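Local coordinates for protein Nrps/pks (Streptomyces albus, PDB 4OPE) that acts as a ketosynthase domain of an "AT-less" type I polyketide synthase and probably catalyses a chain-extending condensation in oxazolomycin biosynthesis, at residues G67-D72 against P239-G244; Y129-L134 against H208-L213. All coordinates share one frame; numbering follows the deposited sequence.

Interaction 1: G67-D72 against P239-G244; sequences GGWLSD and PAEGSG
Glu241 lays its side chain along the backbone of Gly68 to Leu70, its CB and CG against Gly68 O and its carboxylate meeting the ring of Trp69 obliquely at CE3. CG stands anti to its own carbonyl carbon (chi1 -69°), and the chain then runs extended, which carries OE2 to the amide of Leu70. The bond from Leu70 N to Glu241 OE2 is 2.8 Å long and nearly straight, with the donor close to the line of the C-O bond. Arg45 forms a salt bridge with the same oxygen, while OE1 accepts from the amide of Ser206, so the buried carboxylate is held at both oxygens and its charge probably offset. The ring of Trp69 and the carboxylate are turned 75° apart, Trp69 CE3 lying 3.8 Å from Glu241 OE2; the indole NE1 is occupied by Glu39 O. Behind this grip, over 67-70 and 239-242, the two backbones run in nearly the same direction, 13° apart, and form a single parallel beta bridge between Gly68 and Ala240. Gly68 N donates to Pro239 O (2.8 Å), and Glu241 N donates to Gly68 O (2.7 Å). The bridge joins the loop after strand 66-67 to the entry of strand 242-250, an inner strand of the main sheet in this thiolase-fold ketosynthase. Glycine suits position 68, since a beta carbon would run into Ala240 CB, which already sits 3.7 Å from Gly68 CA. Leu70 supplies the apolar side: its CG rests 3.8 Å from Glu241 CB, and its side chain also meets Ile97 of helix 93-108.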
ATOM      1  N   GLY A  67     -13.077  -7.100 -22.596  1.00 39.34           N
ATOM      2  CA  GLY A  67     -12.612  -6.209 -21.553  1.00 38.07           C
ATOM      3  C   GLY A  67     -12.865  -4.748 -21.835  1.00 38.69           C
ATOM      4  O   GLY A  67     -13.317  -4.380 -22.936  1.00 39.52           O
ATOM      5  N   GLY A  68     -12.577  -3.912 -20.831  1.00 37.61           N
ATOM      6  CA  GLY A  68     -12.459  -2.458 -21.034  1.00 35.46           C
ATOM      7  C   GLY A  68     -11.032  -2.096 -21.323  1.00 34.83           C
ATOM      8  O   GLY A  68     -10.197  -2.196 -20.445  1.00 36.79           O
ATOM      9  N   TRP A  69     -10.728  -1.700 -22.552  1.00 35.52           N
ATOM     10  CA  TRP A  69      -9.338  -1.529 -22.980  1.00 35.69           C
ATOM     11  C   TRP A  69      -9.004  -0.086 -23.107  1.00 36.62           C
ATOM     12  O   TRP A  69      -9.811   0.665 -23.616  1.00 37.38           O
ATOM     13  CB  TRP A  69      -9.105  -2.198 -24.324  1.00 36.39           C
ATOM     14  CG  TRP A  69      -9.528  -3.598 -24.266  1.00 38.15           C
ATOM     15  CD1 TRP A  69     -10.693  -4.108 -24.713  1.00 39.41           C
ATOM     16  CD2 TRP A  69      -8.842  -4.666 -23.630  1.00 38.44           C
ATOM     17  NE1 TRP A  69     -10.757  -5.433 -24.442  1.00 39.00           N
ATOM     18  CE2 TRP A  69      -9.623  -5.801 -23.775  1.00 39.13           C
ATOM     19  CE3 TRP A  69      -7.612  -4.778 -22.986  1.00 39.57           C
ATOM     20  CZ2 TRP A  69      -9.245  -7.026 -23.270  1.00 39.68           C
ATOM     21  CZ3 TRP A  69      -7.224  -6.000 -22.515  1.00 38.50           C
ATOM     22  CH2 TRP A  69      -8.041  -7.096 -22.636  1.00 38.98           C
ATOM     23  N   LEU A  70      -7.828   0.322 -22.630  1.00 36.96           N
ATOM     24  CA  LEU A  70      -7.333   1.642 -22.949  1.00 37.42           C
ATOM     25  C   LEU A  70      -6.967   1.637 -24.401  1.00 40.23           C
ATOM     26  O   LEU A  70      -6.500   0.651 -24.910  1.00 41.21           O
ATOM     27  CB  LEU A  70      -6.113   1.984 -22.117  1.00 36.80           C
ATOM     28  CG  LEU A  70      -6.381   2.281 -20.649  1.00 35.98           C
ATOM     29  CD1 LEU A  70      -5.141   2.842 -20.002  1.00 35.88           C
ATOM     30  CD2 LEU A  70      -7.500   3.279 -20.492  1.00 36.87           C
ATOM     31  N   SER A  71      -7.150   2.757 -25.072  1.00 46.63           N
ATOM     32  CA  SER A  71      -6.883   2.820 -26.513  1.00 51.23           C
ATOM     33  C   SER A  71      -5.441   2.438 -26.876  1.00 53.60           C
ATOM     34  O   SER A  71      -5.202   1.833 -27.941  1.00 54.42           O
ATOM     35  CB  SER A  71      -7.263   4.194 -27.102  1.00 51.98           C
ATOM     36  OG  SER A  71      -6.276   5.160 -26.815  1.00 57.07           O
ATOM     37  N   ASP A  72      -4.491   2.770 -26.007  1.00 54.70           N
ATOM     38  CA  ASP A  72      -3.118   2.432 -26.294  1.00 58.20           C
ATOM     39  C   ASP A  72      -2.224   2.496 -25.078  1.00 56.54           C
ATOM     40  O   ASP A  72      -1.880   3.589 -24.644  1.00 64.72           O
ATOM     41  CB  ASP A  72      -2.593   3.384 -27.342  1.00 64.72           C
ATOM     42  CG  ASP A  72      -1.096   3.207 -27.615  1.00 76.31           C
ATOM     43  OD1 ASP A  72      -0.543   2.047 -27.626  1.00 71.91           O
ATOM     44  OD2 ASP A  72      -0.485   4.278 -27.849  1.00 86.14           O
ATOM     45  N   PRO A 239     -13.051  -7.522 -16.808  1.00 35.22           N
ATOM     46  CA  PRO A 239     -11.967  -6.622 -16.452  1.00 35.96           C
ATOM     47  C   PRO A 239     -11.931  -5.367 -17.315  1.00 35.14           C
ATOM     48  O   PRO A 239     -12.293  -5.374 -18.494  1.00 37.34           O
ATOM     49  CB  PRO A 239     -10.699  -7.466 -16.704  1.00 35.65           C
ATOM     50  CG  PRO A 239     -11.160  -8.868 -16.746  1.00 35.65           C
ATOM     51  CD  PRO A 239     -12.521  -8.759 -17.384  1.00 37.33           C
ATOM     52  N   ALA A 240     -11.480  -4.295 -16.724  1.00 33.53           N
ATOM     53  CA  ALA A 240     -11.239  -3.101 -17.477  1.00 34.42           C
ATOM     54  C   ALA A 240      -9.978  -2.393 -17.021  1.00 34.13           C
ATOM     55  O   ALA A 240      -9.539  -2.570 -15.875  1.00 32.41           O
ATOM     56  CB  ALA A 240     -12.413  -2.179 -17.340  1.00 35.03           C
ATOM     57  N   GLU A 241      -9.416  -1.599 -17.933  1.00 33.23           N
ATOM     58  CA  GLU A 241      -8.191  -0.887 -17.686  1.00 33.23           C
ATOM     59  C   GLU A 241      -8.468   0.590 -17.313  1.00 33.01           C
ATOM     60  O   GLU A 241      -9.504   1.157 -17.632  1.00 31.79           O
ATOM     61  CB  GLU A 241      -7.347  -0.943 -18.923  1.00 34.58           C
ATOM     62  CG  GLU A 241      -6.808  -2.318 -19.249  1.00 35.74           C
ATOM     63  CD  GLU A 241      -5.920  -2.315 -20.495  1.00 35.93           C
ATOM     64  OE1 GLU A 241      -4.885  -3.008 -20.527  1.00 38.23           O
ATOM     65  OE2 GLU A 241      -6.240  -1.609 -21.456  1.00 37.05           O
ATOM     66  N   GLY A 242      -7.563   1.192 -16.578  1.00 31.99           N
ATOM     67  CA  GLY A 242      -7.733   2.584 -16.245  1.00 31.77           C
ATOM     68  C   GLY A 242      -6.620   3.174 -15.407  1.00 30.69           C
ATOM     69  O   GLY A 242      -5.868   2.473 -14.746  1.00 31.67           O
ATOM     70  N   SER A 243      -6.560   4.485 -15.429  1.00 30.43           N
ATOM     71  CA  SER A 243      -5.629   5.250 -14.632  1.00 31.13           C
ATOM     72  C   SER A 243      -6.381   6.495 -14.181  1.00 32.33           C
ATOM     73  O   SER A 243      -7.081   7.135 -15.005  1.00 32.54           O
ATOM     74  CB  SER A 243      -4.473   5.701 -15.508  1.00 31.67           C
ATOM     75  OG  SER A 243      -3.389   6.140 -14.733  1.00 33.75           O
ATOM     76  N   GLY A 244      -6.254   6.844 -12.893  1.00 29.11           N
ATOM     77  CA  GLY A 244      -6.893   8.011 -12.421  1.00 26.95           C
ATOM     78  C   GLY A 244      -6.284   8.564 -11.183  1.00 26.97           C
ATOM     79  O   GLY A 244      -5.698   7.848 -10.398  1.00 25.58           O
TER

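Interaction 2: Y129-L134 against H208-L213; sequences YGHYQL and HPLKYL
Leu134 drives its CD1 methyl straight at the face of the His208 ring, 3.5 Å from the centroid and 3° off the ring normal, a CH-pi contact over the centre of the imidazole. The two side chains cross at about a right angle. His208 has CG anti to its backbone N (chi1 -161°), and its ND1 accepts from Leu210 N at 3.0 Å in the ring plane, a capping bond at the turn that leads into helix 210-217. One ring thus serves twice, its edge taking the capping N-H and its face receiving the leucine. An alanine at His208 would probably leave Leu210 N without its capping acceptor and the Leu134 methyl without the flat surface it packs on. Leu134 CD1 also meets Leu210 CG at 3.8 Å, and Leu134 goes on to pack against Leu134 of the second subunit, so the contact reaches the dimer interface. Lys211 crosses both His131 and Tyr129 at about right angles. Its CB lies 3.5 Å from His131 NE2, and its chain, extended through chi2 (164°), brings CD over one face of the Tyr129 ring, 3.8 Å from the centroid; the bend at chi3 then turns CE and NZ onward. A long aliphatic stem suits this place, because it can pack on rings while its terminal ammonium group reaches Glu353, its salt-bridge partner, and Ser206. With no hydrogen bond between the segments, they are held by CH-pi and apolar packing, and since ND1 of His208 is an acceptor, a neutral imidazole there would be expected to carry its proton on NE2.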
ATOM      1  N   TYR A 129      -2.453  -5.683  -9.523  1.00 35.97           N
ATOM      2  CA  TYR A 129      -1.794  -6.625 -10.379  1.00 38.50           C
ATOM      3  C   TYR A 129      -0.508  -6.012 -10.843  1.00 38.37           C
ATOM      4  O   TYR A 129      -0.383  -4.799 -10.967  1.00 40.93           O
ATOM      5  CB  TYR A 129      -2.631  -6.970 -11.608  1.00 37.93           C
ATOM      6  CG  TYR A 129      -3.909  -7.705 -11.326  1.00 37.57           C
ATOM      7  CD1 TYR A 129      -3.894  -8.963 -10.801  1.00 38.36           C
ATOM      8  CD2 TYR A 129      -5.139  -7.152 -11.637  1.00 39.28           C
ATOM      9  CE1 TYR A 129      -5.062  -9.653 -10.540  1.00 38.75           C
ATOM     10  CE2 TYR A 129      -6.320  -7.833 -11.371  1.00 40.43           C
ATOM     11  CZ  TYR A 129      -6.267  -9.092 -10.831  1.00 39.63           C
ATOM     12  OH  TYR A 129      -7.415  -9.796 -10.582  1.00 42.93           O
ATOM     13  N   GLY A 130       0.441  -6.868 -11.122  1.00 37.59           N
ATOM     14  CA  GLY A 130       1.670  -6.453 -11.727  1.00 39.33           C
ATOM     15  C   GLY A 130       2.090  -7.535 -12.675  1.00 39.03           C
ATOM     16  O   GLY A 130       3.003  -8.262 -12.388  1.00 42.88           O
ATOM     17  N   HIS A 131       1.405  -7.614 -13.800  1.00 39.40           N
ATOM     18  CA  HIS A 131       1.624  -8.634 -14.763  1.00 42.35           C
ATOM     19  C   HIS A 131       2.685  -8.390 -15.778  1.00 42.46           C
ATOM     20  O   HIS A 131       3.178  -9.353 -16.354  1.00 47.13           O
ATOM     21  CB  HIS A 131       0.345  -8.908 -15.520  1.00 46.70           C
ATOM     22  CG  HIS A 131      -0.690  -9.586 -14.692  1.00 47.67           C
ATOM     23  ND1 HIS A 131      -0.366 -10.465 -13.679  1.00 47.86           N
ATOM     24  CD2 HIS A 131      -2.034  -9.466 -14.678  1.00 48.77           C
ATOM     25  CE1 HIS A 131      -1.473 -10.896 -13.108  1.00 49.00           C
ATOM     26  NE2 HIS A 131      -2.496 -10.303 -13.690  1.00 50.35           N
ATOM     27  N   TYR A 132       3.062  -7.145 -16.017  1.00 40.95           N
ATOM     28  CA  TYR A 132       4.079  -6.885 -17.032  1.00 41.54           C
ATOM     29  C   TYR A 132       5.379  -7.614 -16.675  1.00 42.53           C
ATOM     30  O   TYR A 132       6.114  -8.055 -17.587  1.00 40.26           O
ATOM     31  CB  TYR A 132       4.354  -5.411 -17.178  1.00 41.44           C
ATOM     32  CG  TYR A 132       5.113  -5.031 -18.426  1.00 42.35           C
ATOM     33  CD1 TYR A 132       4.504  -5.099 -19.670  1.00 43.24           C
ATOM     34  CD2 TYR A 132       6.420  -4.539 -18.363  1.00 41.39           C
ATOM     35  CE1 TYR A 132       5.172  -4.700 -20.826  1.00 42.66           C
ATOM     36  CE2 TYR A 132       7.094  -4.152 -19.504  1.00 41.70           C
ATOM     37  CZ  TYR A 132       6.463  -4.240 -20.739  1.00 43.45           C
ATOM     38  OH  TYR A 132       7.089  -3.835 -21.903  1.00 45.29           O
ATOM     39  N   GLN A 133       5.653  -7.770 -15.373  1.00 39.75           N
ATOM     40  CA  GLN A 133       6.877  -8.460 -14.973  1.00 39.80           C
ATOM     41  C   GLN A 133       6.948  -9.914 -15.405  1.00 41.20           C
ATOM     42  O   GLN A 133       8.016 -10.492 -15.370  1.00 42.60           O
ATOM     43  CB  GLN A 133       7.096  -8.374 -13.468  1.00 38.48           C
ATOM     44  CG  GLN A 133       6.390  -9.446 -12.688  1.00 37.10           C
ATOM     45  CD  GLN A 133       6.331  -9.122 -11.214  1.00 36.56           C
ATOM     46  OE1 GLN A 133       7.361  -9.092 -10.509  1.00 35.17           O
ATOM     47  NE2 GLN A 133       5.109  -8.919 -10.718  1.00 36.06           N
ATOM     48  N   LEU A 134       5.831 -10.523 -15.789  1.00 44.12           N
ATOM     49  CA  LEU A 134       5.882 -11.895 -16.316  1.00 46.57           C
ATOM     50  C   LEU A 134       6.609 -11.992 -17.641  1.00 48.23           C
ATOM     51  O   LEU A 134       7.212 -12.998 -17.927  1.00 52.41           O
ATOM     52  CB  LEU A 134       4.506 -12.454 -16.552  1.00 46.39           C
ATOM     53  CG  LEU A 134       3.534 -12.452 -15.376  1.00 48.59           C
ATOM     54  CD1 LEU A 134       2.246 -13.110 -15.898  1.00 49.06           C
ATOM     55  CD2 LEU A 134       4.060 -13.089 -14.082  1.00 45.33           C
ATOM     56  N   HIS A 208      -1.234  -8.780 -19.686  1.00 41.57           N
ATOM     57  CA  HIS A 208      -0.878 -10.155 -19.901  1.00 43.23           C
ATOM     58  C   HIS A 208      -2.100 -11.063 -19.834  1.00 43.93           C
ATOM     59  O   HIS A 208      -2.962 -10.873 -18.992  1.00 45.38           O
ATOM     60  CB  HIS A 208       0.112 -10.533 -18.825  1.00 46.11           C
ATOM     61  CG  HIS A 208       0.926 -11.749 -19.126  1.00 47.31           C
ATOM     62  ND1 HIS A 208       0.406 -13.015 -19.064  1.00 47.93           N
ATOM     63  CD2 HIS A 208       2.234 -11.899 -19.419  1.00 48.50           C
ATOM     64  CE1 HIS A 208       1.347 -13.899 -19.328  1.00 49.36           C
ATOM     65  NE2 HIS A 208       2.471 -13.246 -19.539  1.00 49.81           N
ATOM     66  N   PRO A 209      -2.179 -12.048 -20.732  1.00 45.89           N
ATOM     67  CA  PRO A 209      -3.285 -13.007 -20.784  1.00 45.50           C
ATOM     68  C   PRO A 209      -3.458 -13.919 -19.561  1.00 43.74           C
ATOM     69  O   PRO A 209      -4.521 -14.467 -19.360  1.00 44.58           O
ATOM     70  CB  PRO A 209      -2.945 -13.857 -22.021  1.00 47.74           C
ATOM     71  CG  PRO A 209      -1.478 -13.679 -22.254  1.00 47.44           C
ATOM     72  CD  PRO A 209      -1.227 -12.259 -21.846  1.00 47.22           C
ATOM     73  N   LEU A 210      -2.416 -14.114 -18.774  1.00 43.58           N
ATOM     74  CA  LEU A 210      -2.478 -14.880 -17.512  1.00 41.55           C
ATOM     75  C   LEU A 210      -3.649 -14.470 -16.653  1.00 42.83           C
ATOM     76  O   LEU A 210      -4.343 -15.328 -16.127  1.00 41.30           O
ATOM     77  CB  LEU A 210      -1.175 -14.692 -16.755  1.00 42.38           C
ATOM     78  CG  LEU A 210      -0.676 -15.522 -15.550  1.00 43.94           C
ATOM     79  CD1 LEU A 210      -1.384 -15.158 -14.263  1.00 45.58           C
ATOM     80  CD2 LEU A 210      -0.802 -16.994 -15.821  1.00 44.60           C
ATOM     81  N   LYS A 211      -3.908 -13.152 -16.527  1.00 45.44           N
ATOM     82  CA  LYS A 211      -5.034 -12.666 -15.700  1.00 43.52           C
ATOM     83  C   LYS A 211      -6.367 -13.294 -16.117  1.00 41.71           C
ATOM     84  O   LYS A 211      -7.227 -13.584 -15.289  1.00 38.58           O
ATOM     85  CB  LYS A 211      -5.185 -11.151 -15.774  1.00 44.38           C
ATOM     86  CG  LYS A 211      -6.354 -10.641 -14.911  1.00 45.92           C
ATOM     87  CD  LYS A 211      -6.343  -9.152 -14.621  1.00 44.20           C
ATOM     88  CE  LYS A 211      -6.870  -8.350 -15.797  1.00 44.72           C
ATOM     89  NZ  LYS A 211      -6.539  -6.895 -15.665  1.00 48.65           N
ATOM     90  N   TYR A 212      -6.544 -13.470 -17.417  1.00 41.60           N
ATOM     91  CA  TYR A 212      -7.802 -13.990 -17.927  1.00 41.60           C
ATOM     92  C   TYR A 212      -7.909 -15.463 -17.597  1.00 43.14           C
ATOM     93  O   TYR A 212      -8.998 -15.920 -17.339  1.00 45.25           O
ATOM     94  CB  TYR A 212      -7.965 -13.688 -19.424  1.00 41.78           C
ATOM     95  CG  TYR A 212      -8.597 -12.322 -19.698  1.00 42.97           C
ATOM     96  CD1 TYR A 212      -7.900 -11.109 -19.487  1.00 44.08           C
ATOM     97  CD2 TYR A 212      -9.885 -12.238 -20.125  1.00 43.23           C
ATOM     98  CE1 TYR A 212      -8.509  -9.875 -19.731  1.00 42.98           C
ATOM     99  CE2 TYR A 212     -10.502 -11.022 -20.360  1.00 44.01           C
ATOM    100  CZ  TYR A 212      -9.829  -9.840 -20.174  1.00 43.00           C
ATOM    101  OH  TYR A 212     -10.528  -8.676 -20.457  1.00 40.42           O
ATOM    102  N   LEU A 213      -6.792 -16.196 -17.538  1.00 43.85           N
ATOM    103  CA  LEU A 213      -6.850 -17.593 -17.068  1.00 46.01           C
ATOM    104  C   LEU A 213      -7.110 -17.731 -15.579  1.00 44.32           C
ATOM    105  O   LEU A 213      -7.968 -18.486 -15.157  1.00 47.59           O
ATOM    106  CB  LEU A 213      -5.598 -18.380 -17.449  1.00 47.22           C
ATOM    107  CG  LEU A 213      -5.500 -18.544 -18.962  1.00 50.94           C
ATOM    108  CD1 LEU A 213      -4.182 -19.172 -19.259  1.00 55.28           C
ATOM    109  CD2 LEU A 213      -6.601 -19.401 -19.552  1.00 53.14           C
TER

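Overall arrangement
Both contacts are largely buried, but interaction 1 lies deeper, its centre about 11 Å from the centre of the chain against about 22 Å for interaction 2. At the start of an inner strand of the central sheet, 67-72 and 239-244 meet through backbone bonds and a buried charge; 129-134 and 208-213, at the edge facing the second subunit, rely on rings and aliphatic carbons. Their centres are about 14 Å apart, and helix 210-217 links them directly: Tyr212 OH comes within 3.4 Å of Gly67 CA and also packs on Trp69 and Pro239, while Lys211 touches Pro239. Helix 210-217 and strand 242-250 are consecutive elements of the chain, each tied by one contact to a different loop.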